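Long-range contacts in cytosolic malate dehydrogenase (Trichomonas vaginalis, PDB 4UUO), which probably catalyses the NAD-dependent interconversion of L-malate and oxaloacetate: residues D192-T197 with E303-V308; A113-A118 with A142-N147; K33-L38 with N62-V67; N134-Q139 with T325-L330. All coordinates share one frame; numbering follows the deposited sequence.

Contact 1: residues D192-T197 with E303-V308; sequences DTTHAT and ELNDWV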
# COMPACT_ATOMS: atom_id res chain seq x y z
N ASP A 192 -19.01 12.71 16.14
CA ASP A 192 -19.48 12.73 17.52
C ASP A 192 -18.34 12.46 18.50
O ASP A 192 -17.78 11.36 18.53
CB ASP A 192 -20.61 11.70 17.70
CG ASP A 192 -21.25 11.77 19.07
OD1 ASP A 192 -20.95 12.71 19.84
OD2 ASP A 192 -22.07 10.88 19.38
N THR A 193 -18.01 13.47 19.29
CA THR A 193 -16.90 13.39 20.23
C THR A 193 -17.35 13.57 21.66
O THR A 193 -16.57 14.03 22.50
CB THR A 193 -15.84 14.47 19.93
OG1 THR A 193 -16.49 15.69 19.55
CG2 THR A 193 -14.92 14.02 18.81
N THR A 194 -18.59 13.21 21.95
CA THR A 194 -19.15 13.43 23.28
C THR A 194 -19.08 12.17 24.15
O THR A 194 -19.42 12.20 25.33
CB THR A 194 -20.60 13.91 23.20
OG1 THR A 194 -21.42 12.88 22.64
CG2 THR A 194 -20.68 15.14 22.31
N HIS A 195 -18.64 11.07 23.55
CA HIS A 195 -18.45 9.83 24.28
C HIS A 195 -16.99 9.42 24.26
O HIS A 195 -16.61 8.39 24.81
CB HIS A 195 -19.30 8.71 23.67
CG HIS A 195 -20.53 9.19 22.97
ND1 HIS A 195 -21.71 9.47 23.64
CD2 HIS A 195 -20.77 9.45 21.66
CE1 HIS A 195 -22.61 9.87 22.77
NE2 HIS A 195 -22.07 9.87 21.56
N ALA A 196 -16.16 10.25 23.62
CA ALA A 196 -14.76 9.91 23.38
C ALA A 196 -13.90 10.06 24.63
O ALA A 196 -14.14 10.92 25.49
CB ALA A 196 -14.21 10.77 22.25
N THR A 197 -12.88 9.20 24.73
CA THR A 197 -11.94 9.20 25.84
C THR A 197 -10.49 9.17 25.33
O THR A 197 -10.25 8.86 24.16
CB THR A 197 -12.17 8.01 26.79
OG1 THR A 197 -11.95 6.78 26.09
CG2 THR A 197 -13.58 8.03 27.34
N GLU A 303 -26.09 9.27 25.47
CA GLU A 303 -26.62 10.61 25.71
C GLU A 303 -26.23 11.55 24.57
O GLU A 303 -25.06 11.91 24.42
CB GLU A 303 -26.11 11.16 27.04
CG GLU A 303 -26.50 10.33 28.26
CD GLU A 303 -27.99 10.39 28.56
OE1 GLU A 303 -28.65 11.35 28.12
OE2 GLU A 303 -28.49 9.46 29.23
N LEU A 304 -27.21 11.94 23.77
CA LEU A 304 -26.97 12.83 22.65
C LEU A 304 -27.43 14.25 22.98
O LEU A 304 -28.56 14.46 23.39
CB LEU A 304 -27.69 12.34 21.39
CG LEU A 304 -27.43 10.90 20.94
CD1 LEU A 304 -28.09 10.65 19.61
CD2 LEU A 304 -25.93 10.61 20.86
N ASN A 305 -26.53 15.21 22.81
CA ASN A 305 -26.88 16.61 23.05
C ASN A 305 -27.66 17.19 21.87
O ASN A 305 -27.89 16.52 20.86
CB ASN A 305 -25.62 17.44 23.32
CG ASN A 305 -24.48 17.09 22.39
OD1 ASN A 305 -24.34 17.67 21.31
ND2 ASN A 305 -23.64 16.15 22.81
N ASP A 306 -28.07 18.45 22.00
CA ASP A 306 -28.90 19.11 21.00
C ASP A 306 -28.15 19.29 19.69
O ASP A 306 -28.77 19.45 18.63
CB ASP A 306 -29.40 20.46 21.52
CG ASP A 306 -30.35 20.32 22.70
OD1 ASP A 306 -30.32 19.27 23.38
OD2 ASP A 306 -31.12 21.27 22.97
N TRP A 307 -26.82 19.28 19.75
CA TRP A 307 -26.02 19.37 18.54
C TRP A 307 -26.08 18.05 17.78
O TRP A 307 -26.41 18.02 16.60
CB TRP A 307 -24.56 19.74 18.86
CG TRP A 307 -23.70 19.90 17.63
CD1 TRP A 307 -23.68 20.97 16.78
CD2 TRP A 307 -22.74 18.96 17.12
NE1 TRP A 307 -22.76 20.76 15.78
CE2 TRP A 307 -22.18 19.54 15.96
CE3 TRP A 307 -22.31 17.70 17.53
CZ2 TRP A 307 -21.20 18.89 15.20
CZ3 TRP A 307 -21.33 17.05 16.77
CH2 TRP A 307 -20.79 17.65 15.63
N VAL A 308 -25.77 16.96 18.48
CA VAL A 308 -25.76 15.63 17.88
C VAL A 308 -27.11 15.28 17.27
O VAL A 308 -27.19 14.83 16.12
CB VAL A 308 -25.36 14.55 18.90
CG1 VAL A 308 -25.40 13.18 18.28
CG2 VAL A 308 -23.97 14.84 19.45
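Thr194 and Asn305 reach toward each other tip to tip where an Asx turn faces the N-cap of helix 306-329, in the alpha/beta C-terminal domain. Contact between the two segments is made by van der Waals packing. Methyl CG2 of Thr194 stands against the amide ND2 of Asn305. Val308 crosses Asp192 at about a right angle, its CG2 3.7 Å from the carboxylate OD1. Leu304 sends CD2 to the edge of the His195 ring, near the ring plane and 3.9 Å from CE1.

The hydrogen bonds stay inside each segment. CG of Asp192 is anti to its backbone N (chi1 -174°), and from there OD1 accepts Thr194 N from above the carboxylate plane, at 3.2 Å, which closes the Asx turn. The same OD1 offers its syn lone pair to Thr194 OG1, 2.8 Å away. The other oxygen, OD2, accepts from Trp182 NE1 of strand 176-182; it also faces His195 NE2 in a His-carboxylate bond of doubtful length. Glu217 of helix 213-235 touches both Thr194 and Asn305. On the helix side the cap bond runs from Val308 N to Asn305 OD1, 3.2 Å, with the donor 52° above the carbonyl plane.

Contact 2: residues A113-A118 with A142-N147; sequences ALNDYA and APKLQN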
# COMPACT_ATOMS: atom_id res chain seq x y z
N ALA A 113 -25.77 -9.38 -8.68
CA ALA A 113 -24.61 -10.24 -8.89
C ALA A 113 -24.23 -10.94 -7.59
O ALA A 113 -24.03 -12.16 -7.56
CB ALA A 113 -23.43 -9.43 -9.42
N LEU A 114 -24.14 -10.16 -6.51
CA LEU A 114 -23.93 -10.70 -5.18
C LEU A 114 -24.99 -11.73 -4.84
O LEU A 114 -24.69 -12.85 -4.43
CB LEU A 114 -23.95 -9.58 -4.14
CG LEU A 114 -22.76 -8.62 -4.13
CD1 LEU A 114 -23.15 -7.29 -3.47
CD2 LEU A 114 -21.56 -9.25 -3.41
N ASN A 115 -26.25 -11.35 -5.04
CA ASN A 115 -27.39 -12.20 -4.71
C ASN A 115 -27.35 -13.57 -5.36
O ASN A 115 -27.55 -14.59 -4.69
CB ASN A 115 -28.69 -11.49 -5.10
CG ASN A 115 -29.92 -12.20 -4.58
OD1 ASN A 115 -30.21 -12.16 -3.38
ND2 ASN A 115 -30.66 -12.85 -5.47
N ASP A 116 -27.10 -13.60 -6.66
CA ASP A 116 -27.09 -14.84 -7.42
C ASP A 116 -25.80 -15.63 -7.22
O ASP A 116 -25.83 -16.83 -6.97
CB ASP A 116 -27.30 -14.56 -8.91
CG ASP A 116 -28.58 -13.78 -9.19
OD1 ASP A 116 -29.60 -14.02 -8.50
OD2 ASP A 116 -28.58 -12.93 -10.11
N TYR A 117 -24.67 -14.94 -7.33
CA TYR A 117 -23.38 -15.62 -7.43
C TYR A 117 -22.61 -15.72 -6.11
O TYR A 117 -21.98 -16.74 -5.84
CB TYR A 117 -22.53 -14.92 -8.49
CG TYR A 117 -23.21 -14.85 -9.84
CD1 TYR A 117 -23.59 -16.01 -10.50
CD2 TYR A 117 -23.49 -13.63 -10.44
CE1 TYR A 117 -24.22 -15.96 -11.73
CE2 TYR A 117 -24.13 -13.57 -11.67
CZ TYR A 117 -24.49 -14.74 -12.31
OH TYR A 117 -25.12 -14.70 -13.53
N ALA A 118 -22.65 -14.66 -5.30
CA ALA A 118 -21.88 -14.66 -4.06
C ALA A 118 -22.50 -15.60 -3.03
O ALA A 118 -23.64 -16.05 -3.18
CB ALA A 118 -21.78 -13.24 -3.48
N ALA A 142 -31.04 -7.41 -4.20
CA ALA A 142 -30.71 -8.74 -3.71
C ALA A 142 -31.77 -9.28 -2.76
O ALA A 142 -31.70 -9.05 -1.55
CB ALA A 142 -29.35 -8.72 -3.02
N PRO A 143 -32.77 -10.01 -3.29
CA PRO A 143 -33.91 -10.50 -2.51
C PRO A 143 -33.57 -11.64 -1.54
O PRO A 143 -34.29 -11.84 -0.56
CB PRO A 143 -34.90 -11.01 -3.58
CG PRO A 143 -34.41 -10.46 -4.88
CD PRO A 143 -32.92 -10.32 -4.73
N LYS A 144 -32.49 -12.38 -1.81
CA LYS A 144 -32.11 -13.52 -0.99
C LYS A 144 -31.31 -13.06 0.23
O LYS A 144 -31.37 -13.70 1.29
CB LYS A 144 -31.29 -14.52 -1.82
CG LYS A 144 -30.82 -15.76 -1.08
CD LYS A 144 -29.94 -16.63 -1.97
CE LYS A 144 -29.54 -17.91 -1.25
NZ LYS A 144 -28.60 -18.75 -2.06
N LEU A 145 -30.59 -11.96 0.08
CA LEU A 145 -29.71 -11.46 1.13
C LEU A 145 -30.45 -10.67 2.21
O LEU A 145 -31.31 -9.85 1.91
CB LEU A 145 -28.62 -10.58 0.51
CG LEU A 145 -27.63 -11.29 -0.41
CD1 LEU A 145 -26.58 -10.32 -0.91
CD2 LEU A 145 -26.97 -12.45 0.31
N GLN A 146 -30.11 -10.93 3.47
CA GLN A 146 -30.62 -10.12 4.58
C GLN A 146 -29.86 -8.81 4.62
O GLN A 146 -29.10 -8.50 3.69
CB GLN A 146 -30.49 -10.85 5.91
CG GLN A 146 -31.52 -11.95 6.14
CD GLN A 146 -31.12 -13.25 5.50
OE1 GLN A 146 -30.02 -13.38 4.96
NE2 GLN A 146 -32.02 -14.23 5.54
N ASN A 147 -30.03 -8.04 5.69
CA ASN A 147 -29.36 -6.75 5.75
C ASN A 147 -28.09 -6.78 6.60
O ASN A 147 -27.40 -5.77 6.76
CB ASN A 147 -30.32 -5.65 6.25
CG ASN A 147 -30.89 -5.93 7.61
OD1 ASN A 147 -30.49 -6.87 8.29
ND2 ASN A 147 -31.83 -5.09 8.03
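Asn115, in the last turn of helix 96-117, lays its amide against Ala142, Pro143 and Lys144 of the loop that follows helix 131-139 in the Rossmann-type NAD-binding domain. Its conformation decides most of the contact. CG is anti to the backbone N (chi1 -171°), which swings the amide off the helix toward the loop. There OD1 accepts the backbone N of Lys144 at 2.8 Å, with an N-H...O angle of 146° and the donor tilted 17° from the carbonyl plane. A side chain thus ties the helix to the loop backbone. The amide nitrogen turns back toward its own helix, where ND2 gives a weak bond to Asp116 OD1, and Asp116 in turn makes a salt bridge through OD2 with Lys112.

Carbon atoms of the loop surround the polar bond. The Pro143 ring crosses the Asn115 side chain at about a right angle, with CD 3.5 Å from ND2. Nearer the backbone, Asn115 CB meets Ala142 CB at 3.5 Å. Lys144 is extended throughout and passes obliquely by Asn115; its side chain also touches Pro120.

One residue earlier in the helix, Leu114 faces Leu145 in an apolar contact. Trp150, on the next strand 150-152, touches Leu114, Ala142 and Leu145, joining helix, loop and sheet. In the Leu pair the nearest atoms are Leu114 CB and Leu145 CD1, 4.2 Å apart.

Contact 3: residues K33-L38 with N62-V67; sequences KVVLHL and NVAGIV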
# COMPACT_ATOMS: atom_id res chain seq x y z
N LYS A 33 -5.22 -18.05 3.87
CA LYS A 33 -4.96 -17.78 2.46
C LYS A 33 -6.16 -17.13 1.78
O LYS A 33 -7.31 -17.43 2.12
CB LYS A 33 -4.57 -19.06 1.72
CG LYS A 33 -3.07 -19.28 1.58
CD LYS A 33 -2.40 -19.54 2.92
CE LYS A 33 -0.89 -19.58 2.80
NZ LYS A 33 -0.41 -20.63 1.85
N VAL A 34 -5.90 -16.25 0.83
CA VAL A 34 -7.00 -15.56 0.16
C VAL A 34 -7.00 -15.84 -1.34
O VAL A 34 -5.96 -16.01 -1.97
CB VAL A 34 -6.95 -14.02 0.39
CG1 VAL A 34 -6.98 -13.70 1.88
CG2 VAL A 34 -5.72 -13.40 -0.26
N VAL A 35 -8.20 -15.91 -1.90
CA VAL A 35 -8.37 -15.92 -3.34
C VAL A 35 -8.92 -14.56 -3.75
O VAL A 35 -10.11 -14.28 -3.59
CB VAL A 35 -9.31 -17.04 -3.82
CG1 VAL A 35 -9.44 -17.02 -5.33
CG2 VAL A 35 -8.79 -18.40 -3.33
N LEU A 36 -8.04 -13.71 -4.24
CA LEU A 36 -8.39 -12.33 -4.52
C LEU A 36 -9.21 -12.21 -5.81
O LEU A 36 -8.78 -12.64 -6.88
CB LEU A 36 -7.12 -11.48 -4.61
CG LEU A 36 -7.27 -10.00 -4.25
CD1 LEU A 36 -7.96 -9.85 -2.91
CD2 LEU A 36 -5.91 -9.34 -4.22
N HIS A 37 -10.41 -11.65 -5.69
CA HIS A 37 -11.24 -11.36 -6.85
C HIS A 37 -11.08 -9.90 -7.26
O HIS A 37 -11.22 -8.99 -6.43
CB HIS A 37 -12.71 -11.67 -6.57
CG HIS A 37 -13.04 -13.13 -6.55
ND1 HIS A 37 -13.92 -13.70 -7.44
CD2 HIS A 37 -12.60 -14.14 -5.76
CE1 HIS A 37 -14.02 -15.00 -7.20
NE2 HIS A 37 -13.22 -15.29 -6.18
N LEU A 38 -10.78 -9.67 -8.53
CA LEU A 38 -10.54 -8.32 -9.04
C LEU A 38 -11.44 -7.98 -10.24
O LEU A 38 -11.38 -8.64 -11.28
CB LEU A 38 -9.07 -8.16 -9.43
CG LEU A 38 -8.03 -8.43 -8.34
CD1 LEU A 38 -6.62 -8.15 -8.84
CD2 LEU A 38 -8.32 -7.61 -7.10
N ASN A 62 0.60 -15.84 1.09
CA ASN A 62 -0.78 -15.78 1.55
C ASN A 62 -1.80 -15.81 0.41
O ASN A 62 -2.99 -16.04 0.64
CB ASN A 62 -0.98 -14.53 2.41
CG ASN A 62 -2.36 -14.46 3.03
OD1 ASN A 62 -3.29 -13.88 2.46
ND2 ASN A 62 -2.51 -15.06 4.21
N VAL A 63 -1.34 -15.58 -0.81
CA VAL A 63 -2.24 -15.55 -1.96
C VAL A 63 -2.46 -16.93 -2.59
O VAL A 63 -1.59 -17.46 -3.28
CB VAL A 63 -1.74 -14.58 -3.05
CG1 VAL A 63 -2.68 -14.59 -4.25
CG2 VAL A 63 -1.60 -13.18 -2.50
N ALA A 64 -3.64 -17.48 -2.35
CA ALA A 64 -4.00 -18.81 -2.84
C ALA A 64 -4.36 -18.80 -4.32
O ALA A 64 -4.12 -19.78 -5.04
CB ALA A 64 -5.15 -19.39 -2.02
N GLY A 65 -4.94 -17.69 -4.78
CA GLY A 65 -5.35 -17.58 -6.17
C GLY A 65 -5.84 -16.20 -6.57
O GLY A 65 -6.06 -15.33 -5.72
N ILE A 66 -6.01 -15.99 -7.87
CA ILE A 66 -6.43 -14.70 -8.39
C ILE A 66 -7.45 -14.81 -9.52
O ILE A 66 -7.18 -15.40 -10.57
CB ILE A 66 -5.23 -13.88 -8.91
CG1 ILE A 66 -4.31 -13.49 -7.75
CG2 ILE A 66 -5.71 -12.64 -9.67
CD1 ILE A 66 -3.01 -12.85 -8.19
N VAL A 67 -8.63 -14.24 -9.29
CA VAL A 67 -9.65 -14.10 -10.32
C VAL A 67 -9.71 -12.63 -10.73
O VAL A 67 -10.11 -11.79 -9.93
CB VAL A 67 -11.04 -14.56 -9.84
CG1 VAL A 67 -12.08 -14.41 -10.94
CG2 VAL A 67 -10.98 -15.99 -9.34
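His37 and Val67 project together, flank to flank, on the face of the parallel sheet that also carries Val35. Val67 sits over one face of the imidazole: its CB is 4.0 Å from the centroid of the His37 ring and 15° off the ring normal, a CH-pi contact. The ring is tied down by polar partners as well, NE2 bonding to ND1 of His5 on the neighbouring strand and ND1 weakly to Ala75 O. On the same face, Val35 directs CG1 toward Val67 CG2 at 4.4 Å. Its other branch, CG2, meets Ala64 CB at 4.0 Å. Ala64 points at the adjoining strand and also touches Lys33, with CB to CB 3.8 Å.

Beneath these side chains run the backbone bonds of two strands 19° from parallel. The register slips by one at a beta bulge, where Val34 O accepts Ala64 N at 2.8 Å and, weakly, Gly65 N. Past the bulge the regular parallel pattern resumes with Leu36 N to Gly65 O at 3.0 Å and Val67 N to Leu36 O at 2.9 Å.

The pair belongs to the Rossmann-type NAD-binding fold, and Leu38 touches Ala11, predicted to bind NAD. Val34, Leu36, Val63 and Ile66 occupy the other face. There Leu36 packs on helix 14-25 and, together with Ile66, on Leu55 of helix 45-58, the helix of this beta-alpha-beta crossover. Strand 34-39 continues the sheet to strand 4-8, while 63-69 is its outermost strand within the chain.

Contact 4: residues N134-Q139 with T325-L330; sequences NCLIAQ and TAWKVL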
# COMPACT_ATOMS: atom_id res chain seq x y z
N ASN A 134 -25.82 4.05 -2.60
CA ASN A 134 -25.39 2.94 -3.45
C ASN A 134 -25.63 1.59 -2.78
O ASN A 134 -26.17 0.66 -3.40
CB ASN A 134 -23.90 3.08 -3.81
CG ASN A 134 -23.65 4.12 -4.88
OD1 ASN A 134 -24.55 4.45 -5.67
ND2 ASN A 134 -22.43 4.65 -4.92
N CYS A 135 -25.24 1.49 -1.52
CA CYS A 135 -25.46 0.27 -0.75
C CYS A 135 -26.94 -0.07 -0.68
O CYS A 135 -27.32 -1.24 -0.67
CB CYS A 135 -24.87 0.43 0.65
SG CYS A 135 -25.05 -1.04 1.67
N LEU A 136 -27.79 0.96 -0.65
CA LEU A 136 -29.23 0.75 -0.60
C LEU A 136 -29.77 0.23 -1.94
O LEU A 136 -30.75 -0.52 -1.98
CB LEU A 136 -29.96 2.04 -0.21
CG LEU A 136 -31.42 1.87 0.20
CD1 LEU A 136 -31.52 1.22 1.57
CD2 LEU A 136 -32.20 3.19 0.16
N ILE A 137 -29.13 0.63 -3.03
CA ILE A 137 -29.50 0.15 -4.36
C ILE A 137 -29.17 -1.33 -4.49
O ILE A 137 -29.99 -2.12 -4.95
CB ILE A 137 -28.76 0.92 -5.49
CG1 ILE A 137 -28.98 2.44 -5.36
CG2 ILE A 137 -29.18 0.40 -6.85
CD1 ILE A 137 -30.41 2.85 -5.19
N ALA A 138 -27.96 -1.68 -4.07
CA ALA A 138 -27.50 -3.06 -4.13
C ALA A 138 -28.38 -3.95 -3.27
O ALA A 138 -28.84 -5.01 -3.71
CB ALA A 138 -26.05 -3.16 -3.70
N GLN A 139 -28.61 -3.51 -2.04
CA GLN A 139 -29.45 -4.26 -1.11
C GLN A 139 -30.84 -4.54 -1.68
O GLN A 139 -31.38 -5.64 -1.52
CB GLN A 139 -29.57 -3.53 0.22
CG GLN A 139 -30.68 -4.09 1.09
CD GLN A 139 -30.66 -3.55 2.51
OE1 GLN A 139 -30.75 -4.31 3.47
NE2 GLN A 139 -30.56 -2.23 2.64
N THR A 325 -34.60 10.20 -4.65
CA THR A 325 -34.11 10.59 -5.97
C THR A 325 -33.64 9.37 -6.75
O THR A 325 -33.79 9.31 -7.98
CB THR A 325 -32.95 11.60 -5.85
OG1 THR A 325 -33.35 12.73 -5.06
CG2 THR A 325 -32.50 12.08 -7.23
N ALA A 326 -33.06 8.41 -6.04
CA ALA A 326 -32.63 7.16 -6.66
C ALA A 326 -33.84 6.42 -7.22
O ALA A 326 -33.78 5.90 -8.33
CB ALA A 326 -31.89 6.30 -5.66
N TRP A 327 -34.93 6.36 -6.46
CA TRP A 327 -36.14 5.69 -6.94
C TRP A 327 -36.71 6.45 -8.14
O TRP A 327 -37.20 5.86 -9.09
CB TRP A 327 -37.20 5.58 -5.84
CG TRP A 327 -36.77 4.96 -4.52
CD1 TRP A 327 -37.28 5.27 -3.29
CD2 TRP A 327 -35.78 3.94 -4.29
NE1 TRP A 327 -36.67 4.52 -2.32
CE2 TRP A 327 -35.75 3.70 -2.91
CE3 TRP A 327 -34.91 3.23 -5.12
CZ2 TRP A 327 -34.89 2.76 -2.33
CZ3 TRP A 327 -34.06 2.29 -4.55
CH2 TRP A 327 -34.06 2.07 -3.17
N LYS A 328 -36.62 7.78 -8.07
CA LYS A 328 -37.10 8.65 -9.13
C LYS A 328 -36.43 8.38 -10.49
O LYS A 328 -37.12 8.23 -11.50
CB LYS A 328 -36.90 10.11 -8.73
CG LYS A 328 -37.57 11.11 -9.63
CD LYS A 328 -37.16 12.51 -9.23
CE LYS A 328 -37.69 13.54 -10.21
NZ LYS A 328 -37.16 14.90 -9.91
N VAL A 329 -35.10 8.31 -10.51
CA VAL A 329 -34.37 8.12 -11.76
C VAL A 329 -34.16 6.65 -12.10
O VAL A 329 -33.57 6.32 -13.14
CB VAL A 329 -32.99 8.81 -11.73
CG1 VAL A 329 -33.11 10.22 -11.18
CG2 VAL A 329 -32.01 7.98 -10.93
N LEU A 330 -34.62 5.76 -11.22
CA LEU A 330 -34.57 4.33 -11.49
C LEU A 330 -35.94 3.85 -11.94
O LEU A 330 -36.13 2.67 -12.24
CB LEU A 330 -34.12 3.55 -10.26
CG LEU A 330 -32.63 3.24 -10.17
CD1 LEU A 330 -31.81 4.48 -10.41
CD2 LEU A 330 -32.29 2.64 -8.81
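Leu136 and Ile137 of helix 131-139 press on Trp327 near the end of the long C-terminal helix 306-329, joining the NAD-binding domain to the C-terminal one. The contact across the segments is apolar. Leu136 crosses Trp327 at about a right angle, its CD2 3.7 Å from CZ2 and 4.0 Å from CH2 of the six-membered ring. Ile137 and Trp327 pass one another head to tail, and the methyl CD1 of Ile137, placed by a chi2 of -49°, ends 3.7 Å from CZ3 of the indole. Both methyls approach the ring obliquely. On the tryptophan the six-membered ring does the touching, through CZ2, CH2 and CZ3.

Across the two segments, CD1 makes each of Ile137's contacts. Besides the indole, it meets Ala326 CB at 3.8 Å and Leu330 CD2 at 4.1 Å, sitting among three side chains, Ala326, Trp327 and Leu330. The axes of the two short helical segments approach to 11.4 Å at 54°, a distance bridged by these side chains.

The polar side chains nearby bond within their own parts of the chain: Asn134 ND2 donates to the backbone O of Gly128, a residue predicted to bind NAD, and Thr325 OG1 bonds to Gly321 O.

Helix 96-117 touches both partners: Asn134 meets its Asn103 and Phe107, and Thr325 its Ser97 and Leu100. Leu136 also touches Ile283 of strand 283-290, and Cys135 and Ala138 lean on Trp150 of strand 150-152.

How the contacts relate
Along the chain contact 3 comes first, closing before the others open; contacts 2 and 4 then interleave, and contact 1 falls within the long span between the two segments of contact 4. Contacts 2 and 3 both belong to the NAD-binding domain, with centres 22 Å apart. Contact 2 touches contact 4, where Asn147 CB meets Gln139 OE1 at 3.1 Å, and their centres are 16 Å apart. Contact 1 lies in the C-terminal domain, on the opposite side of the chain's centre from contacts 2 and 3. Helix 306-329 begins at contact 1 and reaches contact 4, about 31 Å away between centres, so this helix of the C-terminal domain reaches across to pack on the NAD-binding domain.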